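Local coordinates for succinoglycan biosynthesis protein (Bacillus cereus ATCC 14579, PDB 2QGM) that is of unproven function but belongs to the erythromycin esterase-like family and may take part in succinoglycan biosynthesis, at residues A[69-74]-A[335-340]; A[84-89]-A[437-442]; A[181-186]-A[258-263]; A[189-194]-A[235-240]; A[345-350]-A[362-367]. All coordinates share one frame; numbering follows the deposited sequence.

Contact 1 of 5, residues A[69-74]-A[335-340]; sequences KMIGNA and NYVTIG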
# COMPACT_ATOMS: atom_id res chain seq x y z
N LYS A 69 18.70 -1.46 11.24
CA LYS A 69 19.99 -1.36 10.58
C LYS A 69 19.84 -1.45 9.07
O LYS A 69 20.58 -0.81 8.32
CB LYS A 69 20.93 -2.46 11.11
CG LYS A 69 20.94 -2.54 12.63
CD LYS A 69 22.08 -3.39 13.18
CE LYS A 69 21.94 -4.85 12.81
NZ LYS A 69 23.06 -5.64 13.40
N MSE A 70 18.86 -2.23 8.62
CA MSE A 70 18.61 -2.38 7.19
C MSE A 70 18.01 -1.11 6.59
O MSE A 70 18.44 -0.63 5.54
CB MSE A 70 17.62 -3.53 6.92
CG MSE A 70 18.11 -4.93 7.26
SE MSE A 70 16.69 -6.22 7.04
CE MSE A 70 17.48 -7.72 7.95
N ILE A 71 16.99 -0.58 7.27
CA ILE A 71 16.30 0.61 6.81
C ILE A 71 17.18 1.84 6.83
O ILE A 71 17.10 2.68 5.93
CB ILE A 71 15.04 0.91 7.67
CG1 ILE A 71 14.12 -0.31 7.69
CG2 ILE A 71 14.29 2.10 7.10
CD1 ILE A 71 13.70 -0.79 6.34
N GLY A 72 18.00 1.96 7.86
CA GLY A 72 18.87 3.12 7.96
C GLY A 72 18.05 4.37 8.14
O GLY A 72 17.07 4.38 8.89
N ASN A 73 18.44 5.43 7.44
CA ASN A 73 17.73 6.70 7.55
C ASN A 73 16.77 6.97 6.40
O ASN A 73 16.41 8.11 6.14
CB ASN A 73 18.73 7.85 7.67
CG ASN A 73 19.82 7.78 6.62
OD1 ASN A 73 19.55 7.84 5.42
ND2 ASN A 73 21.07 7.65 7.07
N ALA A 74 16.34 5.91 5.71
CA ALA A 74 15.40 6.08 4.61
C ALA A 74 14.11 6.71 5.14
O ALA A 74 13.62 6.32 6.20
CB ALA A 74 15.10 4.72 3.98
N ASN A 335 16.28 6.75 -0.84
CA ASN A 335 15.42 7.24 0.24
C ASN A 335 14.12 6.45 0.29
O ASN A 335 13.24 6.75 1.09
CB ASN A 335 15.12 8.73 0.06
CG ASN A 335 14.69 9.39 1.36
OD1 ASN A 335 15.15 9.01 2.45
ND2 ASN A 335 13.83 10.40 1.26
N TYR A 336 13.99 5.46 -0.59
CA TYR A 336 12.81 4.59 -0.60
C TYR A 336 13.29 3.14 -0.49
O TYR A 336 13.96 2.62 -1.38
CB TYR A 336 12.01 4.75 -1.90
CG TYR A 336 10.87 3.74 -2.05
CD1 TYR A 336 9.87 3.64 -1.08
CD2 TYR A 336 10.79 2.91 -3.16
CE1 TYR A 336 8.81 2.75 -1.23
CE2 TYR A 336 9.73 2.01 -3.32
CZ TYR A 336 8.74 1.94 -2.34
OH TYR A 336 7.68 1.07 -2.47
N VAL A 337 12.95 2.50 0.63
CA VAL A 337 13.33 1.12 0.86
C VAL A 337 12.09 0.25 0.70
O VAL A 337 11.01 0.60 1.18
CB VAL A 337 13.91 0.92 2.28
CG1 VAL A 337 14.03 -0.56 2.59
CG2 VAL A 337 15.29 1.57 2.39
N THR A 338 12.24 -0.87 0.00
CA THR A 338 11.13 -1.79 -0.23
C THR A 338 11.26 -3.09 0.52
O THR A 338 12.28 -3.77 0.44
CB THR A 338 10.99 -2.15 -1.73
OG1 THR A 338 12.26 -2.54 -2.25
CG2 THR A 338 10.45 -0.98 -2.51
N ILE A 339 10.20 -3.45 1.25
CA ILE A 339 10.15 -4.68 2.02
C ILE A 339 9.01 -5.53 1.48
O ILE A 339 7.84 -5.26 1.78
CB ILE A 339 9.89 -4.40 3.50
CG1 ILE A 339 10.93 -3.40 4.01
CG2 ILE A 339 9.92 -5.71 4.30
CD1 ILE A 339 10.73 -2.98 5.44
N GLY A 340 9.34 -6.55 0.70
CA GLY A 340 8.33 -7.42 0.13
C GLY A 340 7.88 -8.52 1.08
O GLY A 340 8.59 -8.86 2.03

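Contact 2 of 5, residues A[84-89]-A[437-442]; sequences HGSSEI and RKTSPS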
# COMPACT_ATOMS: atom_id res chain seq x y z
N HIS A 84 -3.86 -10.66 -0.45
CA HIS A 84 -4.74 -9.69 0.20
C HIS A 84 -5.63 -10.44 1.20
O HIS A 84 -6.68 -9.95 1.58
CB HIS A 84 -5.62 -8.99 -0.84
CG HIS A 84 -4.96 -7.82 -1.50
ND1 HIS A 84 -5.19 -7.47 -2.81
CD2 HIS A 84 -4.11 -6.88 -1.01
CE1 HIS A 84 -4.51 -6.37 -3.10
NE2 HIS A 84 -3.85 -5.99 -2.02
N GLY A 85 -5.19 -11.62 1.64
CA GLY A 85 -6.00 -12.37 2.58
C GLY A 85 -5.29 -13.35 3.50
O GLY A 85 -5.87 -14.38 3.86
N SER A 86 -4.06 -13.04 3.87
CA SER A 86 -3.28 -13.90 4.77
C SER A 86 -3.26 -13.28 6.17
O SER A 86 -2.69 -12.21 6.37
CB SER A 86 -1.85 -14.06 4.25
OG SER A 86 -1.85 -14.72 2.99
N SER A 87 -3.86 -13.96 7.14
CA SER A 87 -3.91 -13.43 8.51
C SER A 87 -2.57 -13.00 9.08
O SER A 87 -2.40 -11.85 9.49
CB SER A 87 -4.55 -14.45 9.46
OG SER A 87 -4.59 -13.95 10.78
N GLU A 88 -1.61 -13.93 9.12
CA GLU A 88 -0.29 -13.64 9.67
C GLU A 88 0.46 -12.54 8.95
O GLU A 88 1.29 -11.87 9.55
CB GLU A 88 0.56 -14.91 9.69
CG GLU A 88 -0.05 -16.06 10.48
CD GLU A 88 -1.05 -16.87 9.67
OE1 GLU A 88 -1.38 -16.46 8.53
OE2 GLU A 88 -1.51 -17.92 10.17
N ILE A 89 0.20 -12.37 7.65
CA ILE A 89 0.87 -11.29 6.93
C ILE A 89 0.33 -9.94 7.42
O ILE A 89 1.11 -9.04 7.72
CB ILE A 89 0.71 -11.44 5.41
CG1 ILE A 89 1.45 -12.71 4.96
CG2 ILE A 89 1.28 -10.22 4.69
CD1 ILE A 89 1.48 -12.93 3.46
N ARG A 437 6.57 -18.75 6.41
CA ARG A 437 6.36 -20.03 5.74
C ARG A 437 4.89 -20.43 5.60
O ARG A 437 4.37 -20.56 4.49
CB ARG A 437 7.12 -21.14 6.46
CG ARG A 437 7.08 -22.48 5.75
CD ARG A 437 7.66 -23.56 6.63
NE ARG A 437 9.07 -23.32 6.94
CZ ARG A 437 9.72 -23.93 7.92
NH1 ARG A 437 9.09 -24.80 8.70
NH2 ARG A 437 11.01 -23.68 8.12
N LYS A 438 4.22 -20.63 6.73
CA LYS A 438 2.81 -21.03 6.69
C LYS A 438 1.87 -19.90 7.06
O LYS A 438 2.05 -19.21 8.06
CB LYS A 438 2.56 -22.23 7.61
CG LYS A 438 3.24 -23.52 7.17
CD LYS A 438 2.82 -24.71 8.03
CE LYS A 438 3.48 -26.01 7.55
NZ LYS A 438 2.99 -27.21 8.30
N THR A 439 0.86 -19.70 6.22
CA THR A 439 -0.13 -18.67 6.47
C THR A 439 -1.55 -19.22 6.39
O THR A 439 -1.77 -20.32 5.87
CB THR A 439 0.05 -17.49 5.49
OG1 THR A 439 0.22 -17.98 4.16
CG2 THR A 439 1.27 -16.67 5.88
N SER A 440 -2.51 -18.47 6.92
CA SER A 440 -3.90 -18.89 6.93
C SER A 440 -4.80 -17.71 6.57
O SER A 440 -4.35 -16.58 6.52
CB SER A 440 -4.27 -19.47 8.30
OG SER A 440 -4.11 -18.50 9.34
N PRO A 441 -6.10 -17.97 6.33
CA PRO A 441 -7.05 -16.91 5.98
C PRO A 441 -7.28 -15.80 7.00
O PRO A 441 -7.37 -16.04 8.21
CB PRO A 441 -8.34 -17.67 5.69
CG PRO A 441 -7.85 -19.00 5.19
CD PRO A 441 -6.73 -19.30 6.17
N SER A 442 -7.38 -14.58 6.49
CA SER A 442 -7.65 -13.41 7.31
C SER A 442 -9.09 -13.57 7.82
O SER A 442 -9.88 -14.31 7.24
CB SER A 442 -7.54 -12.15 6.47
OG SER A 442 -8.30 -12.28 5.28
O HOH W 1 -8.51 -10.25 3.68
O HOH W 2 -2.40 -17.28 2.97

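Contact 3 of 5, residues A[181-186]-A[258-263]; sequences NKVIDY and ATASAI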
# COMPACT_ATOMS: atom_id res chain seq x y z
N ASN A 181 -17.39 17.17 -0.14
CA ASN A 181 -17.79 18.00 1.00
C ASN A 181 -16.58 18.55 1.75
O ASN A 181 -16.63 19.65 2.30
CB ASN A 181 -18.68 17.20 1.95
CG ASN A 181 -20.14 17.25 1.55
OD1 ASN A 181 -20.48 17.23 0.37
ND2 ASN A 181 -21.03 17.30 2.55
N LYS A 182 -15.49 17.79 1.77
CA LYS A 182 -14.29 18.25 2.45
C LYS A 182 -13.87 19.58 1.81
O LYS A 182 -13.55 20.55 2.51
CB LYS A 182 -13.16 17.23 2.29
CG LYS A 182 -11.96 17.49 3.18
CD LYS A 182 -12.30 17.11 4.62
CE LYS A 182 -11.12 17.33 5.54
NZ LYS A 182 -11.46 16.95 6.95
N VAL A 183 -13.90 19.61 0.48
CA VAL A 183 -13.53 20.80 -0.29
C VAL A 183 -14.58 21.89 -0.16
O VAL A 183 -14.26 23.03 0.19
CB VAL A 183 -13.39 20.49 -1.81
CG1 VAL A 183 -12.98 21.76 -2.55
CG2 VAL A 183 -12.37 19.39 -2.04
N ILE A 184 -15.83 21.54 -0.44
CA ILE A 184 -16.93 22.49 -0.37
C ILE A 184 -17.04 23.18 0.99
O ILE A 184 -17.20 24.40 1.07
CB ILE A 184 -18.29 21.81 -0.66
CG1 ILE A 184 -18.31 21.24 -2.08
CG2 ILE A 184 -19.42 22.82 -0.51
CD1 ILE A 184 -18.23 22.29 -3.17
N ASP A 185 -16.97 22.38 2.06
CA ASP A 185 -17.06 22.92 3.41
C ASP A 185 -15.99 23.96 3.66
O ASP A 185 -16.26 25.02 4.22
CB ASP A 185 -16.93 21.80 4.44
CG ASP A 185 -18.14 20.88 4.47
OD1 ASP A 185 -19.15 21.24 3.84
OD2 ASP A 185 -18.07 19.83 5.12
N TYR A 186 -14.77 23.66 3.23
CA TYR A 186 -13.67 24.61 3.42
C TYR A 186 -13.95 25.92 2.69
O TYR A 186 -13.78 27.00 3.26
CB TYR A 186 -12.36 24.02 2.90
CG TYR A 186 -11.25 25.04 2.82
CD1 TYR A 186 -10.60 25.47 3.98
CD2 TYR A 186 -10.90 25.63 1.61
CE1 TYR A 186 -9.63 26.45 3.93
CE2 TYR A 186 -9.92 26.62 1.55
CZ TYR A 186 -9.29 27.03 2.71
OH TYR A 186 -8.33 28.01 2.66
N ALA A 258 -5.61 19.20 -0.99
CA ALA A 258 -5.21 17.84 -1.35
C ALA A 258 -6.36 17.05 -1.94
O ALA A 258 -6.17 16.30 -2.90
CB ALA A 258 -4.64 17.12 -0.14
N THR A 259 -7.54 17.20 -1.36
CA THR A 259 -8.72 16.50 -1.84
C THR A 259 -9.11 17.02 -3.22
O THR A 259 -9.45 16.24 -4.11
CB THR A 259 -9.90 16.68 -0.88
OG1 THR A 259 -9.52 16.19 0.42
CG2 THR A 259 -11.11 15.91 -1.37
N ALA A 260 -9.07 18.34 -3.41
CA ALA A 260 -9.42 18.91 -4.72
C ALA A 260 -8.46 18.34 -5.77
O ALA A 260 -8.86 18.08 -6.91
CB ALA A 260 -9.32 20.43 -4.69
N SER A 261 -7.21 18.16 -5.38
CA SER A 261 -6.21 17.59 -6.27
C SER A 261 -6.50 16.12 -6.54
O SER A 261 -6.26 15.63 -7.63
CB SER A 261 -4.80 17.75 -5.68
OG SER A 261 -4.30 19.07 -5.86
N ALA A 262 -7.03 15.40 -5.54
CA ALA A 262 -7.34 13.99 -5.72
C ALA A 262 -8.50 13.85 -6.71
O ALA A 262 -8.57 12.89 -7.48
CB ALA A 262 -7.69 13.35 -4.39
N ILE A 263 -9.41 14.81 -6.67
CA ILE A 263 -10.54 14.80 -7.57
C ILE A 263 -10.05 15.07 -8.99
O ILE A 263 -10.51 14.45 -9.95
CB ILE A 263 -11.58 15.84 -7.12
CG1 ILE A 263 -12.20 15.37 -5.79
CG2 ILE A 263 -12.64 16.04 -8.19
CD1 ILE A 263 -13.03 16.41 -5.06

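Contact 4 of 5, residues A[189-194]-A[235-240]; sequences LHRPDL and RLLKDE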
# COMPACT_ATOMS: atom_id res chain seq x y z
N LEU A 189 -16.65 28.16 4.26
CA LEU A 189 -16.19 28.80 5.48
C LEU A 189 -15.09 29.84 5.28
O LEU A 189 -15.17 30.95 5.82
CB LEU A 189 -15.71 27.73 6.46
CG LEU A 189 -15.05 28.11 7.79
CD1 LEU A 189 -15.96 29.01 8.61
CD2 LEU A 189 -14.74 26.83 8.55
N HIS A 190 -14.09 29.48 4.49
CA HIS A 190 -12.95 30.37 4.27
C HIS A 190 -12.91 31.16 2.97
O HIS A 190 -12.37 32.26 2.96
CB HIS A 190 -11.66 29.56 4.42
CG HIS A 190 -11.44 29.05 5.81
ND1 HIS A 190 -10.98 29.84 6.84
CD2 HIS A 190 -11.65 27.82 6.34
CE1 HIS A 190 -10.91 29.12 7.95
NE2 HIS A 190 -11.31 27.90 7.68
N ARG A 191 -13.47 30.63 1.89
CA ARG A 191 -13.45 31.35 0.62
C ARG A 191 -14.88 31.42 0.06
O ARG A 191 -15.17 30.87 -1.01
CB ARG A 191 -12.51 30.66 -0.37
CG ARG A 191 -11.23 30.14 0.28
CD ARG A 191 -10.15 29.77 -0.72
NE ARG A 191 -9.52 30.95 -1.30
CZ ARG A 191 -8.34 30.96 -1.91
NH1 ARG A 191 -7.64 29.84 -2.03
NH2 ARG A 191 -7.86 32.09 -2.40
N PRO A 192 -15.78 32.13 0.77
CA PRO A 192 -17.19 32.30 0.40
C PRO A 192 -17.49 32.87 -0.99
O PRO A 192 -18.56 32.60 -1.53
CB PRO A 192 -17.71 33.20 1.52
CG PRO A 192 -16.51 34.02 1.89
CD PRO A 192 -15.43 32.96 1.93
N ASP A 193 -16.57 33.64 -1.55
CA ASP A 193 -16.79 34.22 -2.86
C ASP A 193 -16.65 33.21 -4.00
O ASP A 193 -17.01 33.50 -5.15
CB ASP A 193 -15.83 35.38 -3.10
CG ASP A 193 -16.12 36.57 -2.19
OD1 ASP A 193 -16.11 36.39 -0.95
OD2 ASP A 193 -16.36 37.68 -2.72
N LEU A 194 -16.14 32.03 -3.69
CA LEU A 194 -15.95 31.00 -4.70
C LEU A 194 -16.92 29.84 -4.56
O LEU A 194 -16.98 28.97 -5.42
CB LEU A 194 -14.52 30.46 -4.63
CG LEU A 194 -13.39 31.49 -4.71
CD1 LEU A 194 -12.07 30.79 -4.52
CD2 LEU A 194 -13.45 32.22 -6.04
N ARG A 235 -7.21 24.60 -9.13
CA ARG A 235 -6.48 25.84 -9.39
C ARG A 235 -6.90 26.90 -8.38
O ARG A 235 -6.06 27.58 -7.78
CB ARG A 235 -6.78 26.35 -10.80
CG ARG A 235 -6.25 25.48 -11.92
CD ARG A 235 -4.74 25.63 -12.07
NE ARG A 235 -4.22 24.86 -13.19
CZ ARG A 235 -2.94 24.84 -13.57
NH1 ARG A 235 -2.05 25.56 -12.90
NH2 ARG A 235 -2.56 24.11 -14.61
N LEU A 236 -8.21 27.03 -8.20
CA LEU A 236 -8.78 28.01 -7.29
C LEU A 236 -8.30 27.86 -5.85
O LEU A 236 -8.31 28.82 -5.08
CB LEU A 236 -10.31 27.90 -7.31
CG LEU A 236 -11.03 28.23 -8.62
CD1 LEU A 236 -12.45 27.70 -8.56
CD2 LEU A 236 -11.02 29.74 -8.86
N LEU A 237 -7.86 26.66 -5.50
CA LEU A 237 -7.40 26.41 -4.15
C LEU A 237 -5.90 26.18 -4.02
O LEU A 237 -5.42 25.77 -2.97
CB LEU A 237 -8.15 25.21 -3.56
CG LEU A 237 -9.68 25.34 -3.53
CD1 LEU A 237 -10.28 24.03 -3.07
CD2 LEU A 237 -10.08 26.48 -2.59
N LYS A 238 -5.15 26.43 -5.09
CA LYS A 238 -3.72 26.21 -5.05
C LYS A 238 -3.01 27.28 -4.22
O LYS A 238 -1.88 27.10 -3.79
CB LYS A 238 -3.14 26.17 -6.47
CG LYS A 238 -1.70 25.65 -6.53
CD LYS A 238 -1.25 25.43 -7.98
CE LYS A 238 0.11 24.76 -8.03
NZ LYS A 238 0.55 24.47 -9.43
N ASP A 239 -3.72 28.38 -3.97
CA ASP A 239 -3.16 29.51 -3.24
C ASP A 239 -2.03 30.03 -4.10
O ASP A 239 -0.85 29.99 -3.72
CB ASP A 239 -2.69 29.09 -1.85
CG ASP A 239 -3.77 29.28 -0.81
OD1 ASP A 239 -4.96 29.18 -1.17
OD2 ASP A 239 -3.44 29.53 0.37
N GLU A 240 -2.42 30.50 -5.27
CA GLU A 240 -1.50 31.02 -6.26
C GLU A 240 -2.19 32.19 -6.96
O GLU A 240 -3.01 32.87 -6.36
CB GLU A 240 -1.19 29.90 -7.25
CG GLU A 240 -0.22 30.26 -8.36
CD GLU A 240 0.29 29.01 -9.06
OE1 GLU A 240 -0.56 28.19 -9.47
OE2 GLU A 240 1.52 28.85 -9.20

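Contact 5 of 5, residues A[345-350]-A[362-367]; sequences EGNFTL and ITTDTI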
# COMPACT_ATOMS: atom_id res chain seq x y z
N GLU A 345 3.14 -21.69 1.90
CA GLU A 345 1.92 -22.48 1.77
C GLU A 345 0.81 -22.06 2.72
O GLU A 345 1.04 -21.33 3.69
CB GLU A 345 2.26 -23.95 2.00
CG GLU A 345 3.05 -24.19 3.29
CD GLU A 345 3.38 -25.65 3.53
OE1 GLU A 345 2.44 -26.45 3.73
OE2 GLU A 345 4.58 -26.00 3.53
N GLY A 346 -0.40 -22.53 2.44
CA GLY A 346 -1.53 -22.21 3.28
C GLY A 346 -2.75 -21.78 2.50
O GLY A 346 -2.75 -21.81 1.27
N ASN A 347 -3.80 -21.40 3.22
CA ASN A 347 -5.05 -20.95 2.62
C ASN A 347 -5.15 -19.44 2.81
O ASN A 347 -4.56 -18.88 3.73
CB ASN A 347 -6.24 -21.62 3.30
CG ASN A 347 -6.37 -23.09 2.96
OD1 ASN A 347 -7.06 -23.84 3.64
ND2 ASN A 347 -5.72 -23.49 1.88
N PHE A 348 -5.91 -18.78 1.95
CA PHE A 348 -6.06 -17.34 2.06
C PHE A 348 -7.46 -16.92 1.68
O PHE A 348 -8.21 -17.67 1.04
CB PHE A 348 -5.05 -16.64 1.14
CG PHE A 348 -5.18 -17.05 -0.29
CD1 PHE A 348 -6.11 -16.43 -1.13
CD2 PHE A 348 -4.39 -18.07 -0.80
CE1 PHE A 348 -6.25 -16.84 -2.45
CE2 PHE A 348 -4.53 -18.48 -2.12
CZ PHE A 348 -5.46 -17.87 -2.95
N THR A 349 -7.82 -15.70 2.09
CA THR A 349 -9.13 -15.13 1.82
C THR A 349 -9.06 -14.42 0.47
O THR A 349 -8.07 -13.76 0.17
CB THR A 349 -9.49 -14.07 2.87
OG1 THR A 349 -9.52 -14.67 4.17
CG2 THR A 349 -10.85 -13.46 2.56
N LEU A 350 -10.10 -14.58 -0.34
CA LEU A 350 -10.15 -13.93 -1.64
C LEU A 350 -11.60 -13.84 -2.11
O LEU A 350 -12.52 -14.27 -1.41
CB LEU A 350 -9.29 -14.69 -2.67
CG LEU A 350 -9.68 -16.06 -3.25
CD1 LEU A 350 -10.37 -16.91 -2.19
CD2 LEU A 350 -10.59 -15.89 -4.45
N ILE A 362 -16.97 -13.27 -0.59
CA ILE A 362 -15.67 -13.64 -0.05
C ILE A 362 -15.61 -15.13 0.29
O ILE A 362 -16.51 -15.67 0.93
CB ILE A 362 -15.34 -12.83 1.23
CG1 ILE A 362 -15.16 -11.34 0.90
CG2 ILE A 362 -14.08 -13.36 1.88
CD1 ILE A 362 -16.42 -10.52 0.98
N THR A 363 -14.53 -15.78 -0.14
CA THR A 363 -14.34 -17.20 0.11
C THR A 363 -12.87 -17.47 0.44
O THR A 363 -12.12 -16.54 0.75
CB THR A 363 -14.75 -18.04 -1.12
OG1 THR A 363 -14.72 -19.43 -0.79
CG2 THR A 363 -13.80 -17.78 -2.29
N THR A 364 -12.46 -18.73 0.37
CA THR A 364 -11.08 -19.12 0.66
C THR A 364 -10.50 -20.06 -0.40
O THR A 364 -11.23 -20.85 -1.01
CB THR A 364 -10.99 -19.83 2.04
OG1 THR A 364 -11.39 -18.91 3.07
CG2 THR A 364 -9.58 -20.30 2.31
N ASP A 365 -9.19 -19.98 -0.63
CA ASP A 365 -8.53 -20.84 -1.59
C ASP A 365 -7.16 -21.25 -1.05
O ASP A 365 -6.74 -20.79 0.01
CB ASP A 365 -8.39 -20.11 -2.94
CG ASP A 365 -7.93 -21.04 -4.05
OD1 ASP A 365 -8.17 -22.26 -3.94
OD2 ASP A 365 -7.35 -20.55 -5.04
N THR A 366 -6.47 -22.12 -1.78
CA THR A 366 -5.17 -22.60 -1.34
C THR A 366 -4.03 -22.16 -2.24
O THR A 366 -4.16 -22.13 -3.47
CB THR A 366 -5.17 -24.14 -1.26
OG1 THR A 366 -6.30 -24.57 -0.49
CG2 THR A 366 -3.89 -24.65 -0.60
N ILE A 367 -2.90 -21.82 -1.63
CA ILE A 367 -1.74 -21.37 -2.37
C ILE A 367 -1.15 -22.47 -3.25
O ILE A 367 -0.72 -23.51 -2.75
CB ILE A 367 -0.64 -20.88 -1.40
CG1 ILE A 367 -1.13 -19.66 -0.62
CG2 ILE A 367 0.63 -20.52 -2.18
CD1 ILE A 367 -0.13 -19.14 0.39
O HOH W 3 -0.36 -24.27 0.13

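Contact 1 of 5, residues A[69-74]-A[335-340]
The contact packs the C-terminal end of helix 65-71, and the turn that leads out of it, against strand 336-344 of the central mixed beta sheet. Gly72, with positive phi (65°), ends the helix, and a type II' turn from Ile71 to Ala74 reverses the chain; its closing bond, from Ala74 N to Ile71 O at 3.3 Å, is weak. Ile71, in the last turn of the helix, meets Val337 and Ile339, whose CB atoms are directed toward this segment; Ala74, at the end of the turn, meets Val337. Ile71 has CG1 beside its backbone N and anti to the carbonyl carbon, and a second bend (chi2 -56°) brings CD1 to both strand residues. That methyl touches Val337 CG1 at 3.8 Å, the two side chains crossing obliquely, and it meets the tip of Ile339, CD1, also at 3.8 Å, where the side chains cross nearly at right angles. Val337 divides its branches: its other methyl, CG2, rests on Ala74 CB at 3.5 Å. At the edge of this apolar patch Asn335 OD1 lies 3.6 Å from Ala74 CA and accepts a hydrogen bond from Gln75 N. Strand 336-344 runs between strands 76-79 and 432-439, bonded to both through its backbone; Ile71 also reaches Val77 and Ile432, so the helix end packs on all three strands.

Contact 2 of 5, residues A[84-89]-A[437-442]
Thr439 OG1 has three partners: a hydrogen bond with Thr343 OG1, a water 3.0 Å from Thr439 OG1 that also bonds Ser86 OG, and a weak bond to Glu345 O. Next to it, the Glu88 carboxylate holds Ser440 at two points. Ser440 N gives its hydrogen to Glu88 OE1 at 2.8 Å (N-H...O 155°), on the syn lone pair of OE1, while Ser440 OG donates to Glu88 OE2, also at 2.8 Å, from above the carboxylate plane. Glu88 reaches back to the strand end with its chain bent at chi2 (84°); Ser440 OG reaches OE2 from the crowded position between its own N and carbonyl carbon (chi1 61°). The backbones are tied as well. Ser87 N, in the first turn of helix 87-104, donates to Ser440 O at 2.7 Å, nearly along the C=O axis, and Ser442 N reaches Gly85 O at 3.0 Å from above the carbonyl plane. These two bonds frame a single beta bridge between Ser86 and Pro441, which joins the N-terminal end of the helix to the chain leaving strand 432-439. Beside it, Thr439 CG2 lies 4.1 Å from Ile89 CG1. A second water accepts from Ser442 OG and donates to His84 O. Ser442 OG also hydrogen-bonds Thr349 OG1, and Ser86 OG hydrogen-bonds Thr83 OG1.

Contact 3 of 5, residues A[181-186]-A[258-263]
Val183 and Thr259 carry most of this helix-helix contact, with Lys182 and Ala260 beside them. Val183 CG2, anti to the carbonyl carbon, is the branch that lies against Thr259, Ala260 and Ile263 of helix 253-269. There CG2 lies 3.8 Å from Thr259 CG2, the two side chains sliding past each other in opposite directions, and 3.7 Å from the backbone atom Ala260 N. The same methyl comes within 4.2 Å of Ala260 CB and 4.3 Å of Ile263 CD1, so one valine branch faces residues on successive turns. Thr259 has its methyl anti to the backbone N and its hydroxyl beside that N (chi1 -58°), an arrangement that turns CG2 to the valine while OG1 bonds Trp255 O within its own helix and Trp115 NE1. Lys182 crosses Thr259 at about a right angle, its CG 3.9 Å from Thr259 OG1, before its chain bends at chi2 and leads away. The short axes pass 9.1 Å apart at -134°, an oblique, roughly antiparallel crossing. Around the pair, Tyr202 of helix 195-203 touches Ala260 and Ile263, Leu119 of helix 115-127 reaches Thr259, and Leu237 packs on Val183.

Contact 4 of 5, residues A[189-194]-A[235-240]
Arg191 meets Asp239 through a single salt bridge, NH1 to OD1 at 2.9 Å, with the guanidinium and carboxylate planes perpendicular. The same guanidinium carries Leu236 O over one of its faces; NH1 lies 3.3 Å from Leu236 O, but the angle is too poor for a hydrogen bond. Farther back along the arginine, its CD touches Leu237 CD2 at 3.8 Å, the two side chains running past each other in opposite senses. Leu194 adds a looser apolar contact, CD1 to Leu236 CB at 4.4 Å. The bend of Arg191 at chi3 (74°) brings the charged end round to Asp239. Both segments run out of the C-terminal ends of helices, so the contact joins the ends of helices 177-190 and 220-236: Arg191 is the first residue beyond the former and opens a type I turn closed by Leu194 N to Arg191 O at 3.1 Å, while Leu237 is the first beyond the latter. Leu237 is buried against Val183 and Val187 of helix 177-190, and Tyr253 OH bonds Leu237 O, so the apolar side of the arginine rests on a well-packed residue. With perpendicular planes and one NH1-OD1 approach the ion pair is not bidentate, and at the surface solvent probably screens it.

Contact 5 of 5, residues A[345-350]-A[362-367]
Strands 346-350 and 363-366 form an antiparallel two-stranded hairpin, axes 4.6 Å apart and 145° between their directions, in which Phe348 with Asp365 and Leu350 with Thr363 are hydrogen-bonded pairs, each bonded both ways, and Ile367 N extends the series to Gly346 O at 2.9 Å, almost straight at 175°. On the face of Phe348 and Leu350, the phenyl stands in the crowded chi1 position (57°) and lies beside Asp365: Phe348 CZ is 3.7 Å from Asp365 CB, and Asp365 O sits over one ring face, toward the rim. Ile367 comes to the edge of the ring, its CG1 3.6 Å from Phe348 CD2. Leu350, also in the crowded position, sends CD1 to Thr363 CG2 at 3.5 Å, the two side chains alongside each other. On the other face, Asn347 and Thr366 point the same way, with Asn347 ND2 2.7 Å from Thr366 OG1. The methyls Thr349 CG2 and Ile362 CG2 are 3.3 Å apart, closer than usual for carbon atoms. Thr349 OG1 hydrogen-bonds Ser442 OG. At the Gly346 end a water accepts from Gly346 N and donates to Ile367 O. Five backbone bonds make the main-chain pairing the firm part of the contact, while Ile367 CG1 and the phenyl edge lie beside the Gly346 O bond and probably limit water access to it.

In the fold
The contacts fall into two regions on opposite sides of the chain's centre, with contact 1 at a helix end packed on the central sheet. Contacts 1 and 2 use strands 336-344 and 432-439, neighbours in that sheet, yet their centres are 24 Å apart, and their segments alternate along the chain. Contact 5 follows strand 336-344 and touches contact 2, centres 8 Å apart, through Thr349 with Gly85 and Ser442, which ties the hairpin to the end of the sheet. Contacts 3 and 4 share helix 177-190, centres 11 Å apart, and meet through Leu237 on Val183 and Ala260 and Tyr186 on Arg191. In sequence both lie between the segments of contacts 1 and 2, a helical excursion reaching about 46 Å from contact 2 to contact 4.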